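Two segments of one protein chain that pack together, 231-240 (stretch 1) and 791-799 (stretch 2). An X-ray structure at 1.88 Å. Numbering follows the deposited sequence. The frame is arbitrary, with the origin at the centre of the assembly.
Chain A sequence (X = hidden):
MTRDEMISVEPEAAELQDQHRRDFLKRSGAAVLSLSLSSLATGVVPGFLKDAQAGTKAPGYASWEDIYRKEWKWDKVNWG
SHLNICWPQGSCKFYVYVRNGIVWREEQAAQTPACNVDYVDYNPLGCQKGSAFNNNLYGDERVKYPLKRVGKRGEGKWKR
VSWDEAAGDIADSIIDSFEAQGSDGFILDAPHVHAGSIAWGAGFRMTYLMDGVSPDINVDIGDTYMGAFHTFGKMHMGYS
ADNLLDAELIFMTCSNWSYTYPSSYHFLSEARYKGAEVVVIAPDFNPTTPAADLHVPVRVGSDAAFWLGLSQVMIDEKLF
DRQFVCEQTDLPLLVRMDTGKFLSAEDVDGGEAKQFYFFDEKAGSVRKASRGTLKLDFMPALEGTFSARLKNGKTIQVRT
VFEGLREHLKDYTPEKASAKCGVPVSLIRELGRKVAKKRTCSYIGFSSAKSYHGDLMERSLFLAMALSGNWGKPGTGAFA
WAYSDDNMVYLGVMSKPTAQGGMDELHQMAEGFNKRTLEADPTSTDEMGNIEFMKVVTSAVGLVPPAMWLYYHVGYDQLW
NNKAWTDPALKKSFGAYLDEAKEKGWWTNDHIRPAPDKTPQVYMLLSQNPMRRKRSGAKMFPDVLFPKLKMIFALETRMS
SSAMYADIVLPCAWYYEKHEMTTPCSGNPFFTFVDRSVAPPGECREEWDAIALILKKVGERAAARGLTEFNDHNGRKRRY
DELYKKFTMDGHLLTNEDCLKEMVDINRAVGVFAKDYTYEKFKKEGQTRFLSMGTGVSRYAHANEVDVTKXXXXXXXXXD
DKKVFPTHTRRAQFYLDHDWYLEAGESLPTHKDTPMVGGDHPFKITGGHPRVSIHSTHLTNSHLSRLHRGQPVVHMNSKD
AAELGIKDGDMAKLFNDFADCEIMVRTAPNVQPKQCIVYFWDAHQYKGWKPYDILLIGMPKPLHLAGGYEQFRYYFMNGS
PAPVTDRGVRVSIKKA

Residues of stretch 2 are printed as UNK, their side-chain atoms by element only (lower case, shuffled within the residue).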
# COMPACT_ATOMS: atom_id res chain seq x y z
N THR A 231 2.67 -19.65 25.04
CA THR A 231 3.54 -19.14 26.12
C THR A 231 2.71 -18.47 27.20
O THR A 231 2.84 -18.79 28.40
CB THR A 231 4.55 -18.15 25.56
OG1 THR A 231 5.34 -18.80 24.54
CG2 THR A 231 5.46 -17.59 26.65
N PHE A 232 1.81 -17.58 26.77
CA PHE A 232 1.02 -16.78 27.68
C PHE A 232 -0.43 -17.26 27.86
O PHE A 232 -1.16 -16.78 28.75
CB PHE A 232 1.00 -15.35 27.18
CG PHE A 232 2.37 -14.77 26.91
CD1 PHE A 232 3.26 -14.55 27.95
CD2 PHE A 232 2.74 -14.41 25.62
CE1 PHE A 232 4.49 -13.97 27.70
CE2 PHE A 232 3.99 -13.83 25.37
CZ PHE A 232 4.85 -13.62 26.42
N GLY A 233 -0.87 -18.17 27.00
CA GLY A 233 -2.25 -18.67 27.06
C GLY A 233 -3.17 -17.68 26.37
O GLY A 233 -4.36 -17.86 26.40
N LYS A 234 -2.63 -16.64 25.72
CA LYS A 234 -3.49 -15.72 24.96
C LYS A 234 -2.68 -14.91 23.98
O LYS A 234 -1.47 -14.84 24.08
CB LYS A 234 -4.27 -14.77 25.89
CG LYS A 234 -3.43 -13.66 26.54
CD LYS A 234 -2.63 -14.16 27.70
CE LYS A 234 -2.01 -13.01 28.52
NZ LYS A 234 -3.04 -12.14 29.21
N MET A 235 -3.37 -14.31 23.01
CA MET A 235 -2.69 -13.57 21.98
C MET A 235 -3.28 -12.21 21.73
O MET A 235 -2.71 -11.44 21.01
CB MET A 235 -2.60 -14.36 20.67
CG MET A 235 -3.88 -14.57 19.95
SD MET A 235 -3.66 -15.56 18.41
CE MET A 235 -3.80 -17.20 19.09
N HIS A 236 -4.43 -11.92 22.33
CA HIS A 236 -5.12 -10.70 22.04
C HIS A 236 -4.58 -9.57 22.90
O HIS A 236 -5.28 -9.04 23.76
CB HIS A 236 -6.61 -10.89 22.19
CG HIS A 236 -7.22 -11.51 20.98
ND1 HIS A 236 -7.03 -10.98 19.72
CD2 HIS A 236 -7.97 -12.62 20.82
CE1 HIS A 236 -7.65 -11.75 18.84
NE2 HIS A 236 -8.23 -12.74 19.48
N MET A 237 -3.32 -9.23 22.66
CA MET A 237 -2.61 -8.20 23.42
C MET A 237 -2.11 -7.25 22.38
O MET A 237 -1.81 -7.67 21.28
CB MET A 237 -1.44 -8.80 24.17
CG MET A 237 -1.84 -9.96 25.09
SD MET A 237 -0.36 -10.64 25.85
CE MET A 237 0.27 -11.62 24.48
N GLY A 238 -2.02 -5.97 22.73
CA GLY A 238 -1.44 -5.03 21.81
C GLY A 238 -0.92 -3.75 22.43
O GLY A 238 -1.08 -3.50 23.61
N TYR A 239 -0.31 -2.93 21.58
CA TYR A 239 0.03 -1.61 21.97
C TYR A 239 -0.43 -0.66 20.90
O TYR A 239 -0.77 -1.08 19.78
CB TYR A 239 1.54 -1.50 22.21
CG TYR A 239 2.45 -1.89 21.04
CD1 TYR A 239 2.99 -3.13 20.94
CD2 TYR A 239 2.84 -0.95 20.11
CE1 TYR A 239 3.86 -3.46 19.95
CE2 TYR A 239 3.71 -1.26 19.10
CZ TYR A 239 4.22 -2.52 19.00
OH TYR A 239 5.11 -2.84 17.96
N SER A 240 -0.48 0.62 21.26
CA SER A 240 -0.76 1.67 20.31
C SER A 240 0.60 2.15 19.76
O SER A 240 1.60 2.08 20.46
CB SER A 240 -1.52 2.82 20.94
OG SER A 240 -0.87 3.40 22.08
N UNK A 791 0.08 5.84 26.03
CA UNK A 791 0.11 4.75 25.10
C UNK A 791 -0.40 3.42 25.70
O UNK A 791 -0.24 3.14 26.90
c UNK A 791 1.58 4.65 24.68
c UNK A 791 2.13 6.00 24.90
c UNK A 791 1.41 6.49 26.13
N UNK A 792 -1.15 2.73 24.86
CA UNK A 792 -1.69 1.42 25.17
C UNK A 792 -0.52 0.48 25.16
O UNK A 792 0.23 0.53 24.24
c UNK A 792 -2.73 1.00 24.14
c UNK A 792 -4.00 1.86 24.30
c UNK A 792 -3.10 -0.52 24.30
c UNK A 792 -5.03 1.70 23.21
N UNK A 793 -0.36 -0.35 26.19
CA UNK A 793 0.62 -1.45 26.16
C UNK A 793 0.01 -2.58 26.99
O UNK A 793 -0.81 -2.34 27.88
o UNK A 793 2.01 0.19 32.19
c UNK A 793 2.27 -1.69 29.14
c UNK A 793 2.00 -0.73 28.18
c UNK A 793 2.00 -1.05 26.72
c UNK A 793 2.24 -1.40 30.48
c UNK A 793 1.75 0.57 28.62
c UNK A 793 2.02 -0.11 30.88
c UNK A 793 1.77 0.88 29.96
N UNK A 794 0.38 -3.82 26.67
CA UNK A 794 -0.25 -4.96 27.36
C UNK A 794 0.51 -5.51 28.53
O UNK A 794 1.67 -5.17 28.76
c UNK A 794 1.05 -5.84 25.60
c UNK A 794 1.32 -4.29 25.64
c UNK A 794 -0.29 -6.02 26.25
N UNK A 795 -0.17 -6.38 29.27
CA UNK A 795 0.40 -7.28 30.26
C UNK A 795 0.73 -6.64 31.59
O UNK A 795 1.31 -7.31 32.47
c UNK A 795 1.59 -8.04 29.70
s UNK A 795 2.66 -9.74 27.81
c UNK A 795 1.28 -8.76 28.39
c UNK A 795 2.61 -11.08 28.99
N UNK A 796 0.31 -5.38 31.77
CA UNK A 796 0.55 -4.68 33.03
C UNK A 796 0.02 -5.45 34.25
O UNK A 796 0.62 -5.41 35.28
c UNK A 796 -0.11 -3.31 33.00
c UNK A 796 -2.11 -1.55 35.80
c UNK A 796 -0.33 -1.07 34.16
n UNK A 796 -1.70 -1.32 34.56
c UNK A 796 0.46 -2.37 34.04
n UNK A 796 -1.27 -1.58 36.84
n UNK A 796 -3.40 -1.73 36.01
N UNK A 797 -1.13 -6.09 34.13
CA UNK A 797 -1.70 -6.82 35.29
C UNK A 797 -0.80 -7.98 35.72
O UNK A 797 -0.68 -8.31 36.93
c UNK A 797 -7.19 -7.42 32.73
c UNK A 797 -4.06 -5.00 34.99
n UNK A 797 -5.16 -4.34 34.51
c UNK A 797 -4.09 -6.31 34.62
c UNK A 797 -3.09 -7.36 34.95
c UNK A 797 -7.78 -6.14 32.65
c UNK A 797 -5.32 -6.50 33.92
c UNK A 797 -7.20 -5.04 33.25
c UNK A 797 -5.96 -7.61 33.36
c UNK A 797 -5.96 -5.23 33.85
N UNK A 798 -0.19 -8.63 34.75
CA UNK A 798 0.76 -9.68 35.07
C UNK A 798 1.95 -9.13 35.83
O UNK A 798 2.36 -9.71 36.85
c UNK A 798 -0.42 -10.79 31.81
n UNK A 798 -0.86 -11.91 33.63
c UNK A 798 1.18 -10.46 33.83
n UNK A 798 -1.55 -11.56 31.62
c UNK A 798 -1.80 -12.22 32.74
c UNK A 798 0.02 -11.03 33.07
N UNK A 799 2.49 -8.02 35.38
CA UNK A 799 3.68 -7.46 36.03
C UNK A 799 3.40 -6.68 37.31
O UNK A 799 3.97 -7.01 38.38
c UNK A 799 7.85 -4.76 36.88
c UNK A 799 5.66 -5.98 35.65
c UNK A 799 6.72 -6.75 36.08
c UNK A 799 4.49 -6.62 35.03
c UNK A 799 5.70 -4.59 35.82
c UNK A 799 7.83 -6.16 36.70
c UNK A 799 6.79 -3.98 36.43

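Position 791 has three side-chain carbons that close a ring onto the backbone N. Its CA lies 3.5 Å from Ser240 OG. The closed ring makes it Pro791.

Position 792 carries four carbons, forked at the first, with one arm two carbons long. The CA-to-CB bond points toward stretch 1, and a side-chain carbon lies near Gly238 O. The branching fits isoleucine alone, so this is Ile792. Ile792 CG2 comes 3.7 Å from Gly238 O. Its backbone is held at both ends: Ile792 N donates to Ser240 OG at 2.9 Å, and Ser240 N donates to Ile792 O at 3.1 Å.

Position 793 shows one carbon, then a ring of six carbons bearing one oxygen. Its CA-to-CB bond points away from stretch 1, and its closest approach to Tyr239 is made by the backbone. The phenol identifies Tyr793. Tyr793 CA sits 4.1 Å from Tyr239 CB.

Position 794 again has three carbons closing onto the backbone N. Its CA-to-CB bond points toward stretch 1, and its ring carbons touch Gly238 O and Met237 CB. It is Pro794. Pro794 CD is 3.2 Å from Gly238 O, and Pro794 CB is 3.7 Å from Met237 CB. Gly238 O also lies 3.4 Å from Pro794 N, but a proline nitrogen has no hydrogen to share and no bond forms.

Position 795 has an unbranched chain of two carbons, a sulfur and a last carbon. It leaves its backbone sideways, yet its end comes nearer to stretch 1. A carbon of the chain touches Met237 SD, and the last carbon lies over one face of the Phe232 ring. This is Met795. Met795 CG is 3.6 Å from Met237 SD. Met795 CE is 4.0 Å from the centroid of the Phe232 ring, in a CH-pi contact. Met795 is also the N-cap residue of the helix that follows.

Position 796 has three carbons, a nitrogen, and a carbon with two more nitrogens. The guanidinium group marks Arg796, which does not reach stretch 1.

Position 797 has one carbon and fused five- and six-membered rings with eight carbons and one nitrogen. It is Trp797, also out of reach.

Position 798 has one carbon and a five-membered ring of three carbons and two nitrogens. Lys234 NZ approaches a ring nitrogen at the ring edge. Hence it is His798. Lys234 NZ donates to His798 NE2 at 2.9 Å.

Position 799 has one carbon and a six-carbon ring without oxygen. It is Phe799, and it makes no contact here.

The contact combines hydrogen bonds and apolar packing. Hydrogen bonds join Ser240 with Ile792 and Lys234 with His798. Met237 packs on Pro794 and Met795, and Phe232 packs on Met795.

Stretch 2 (791-799) PIYPMRWHF
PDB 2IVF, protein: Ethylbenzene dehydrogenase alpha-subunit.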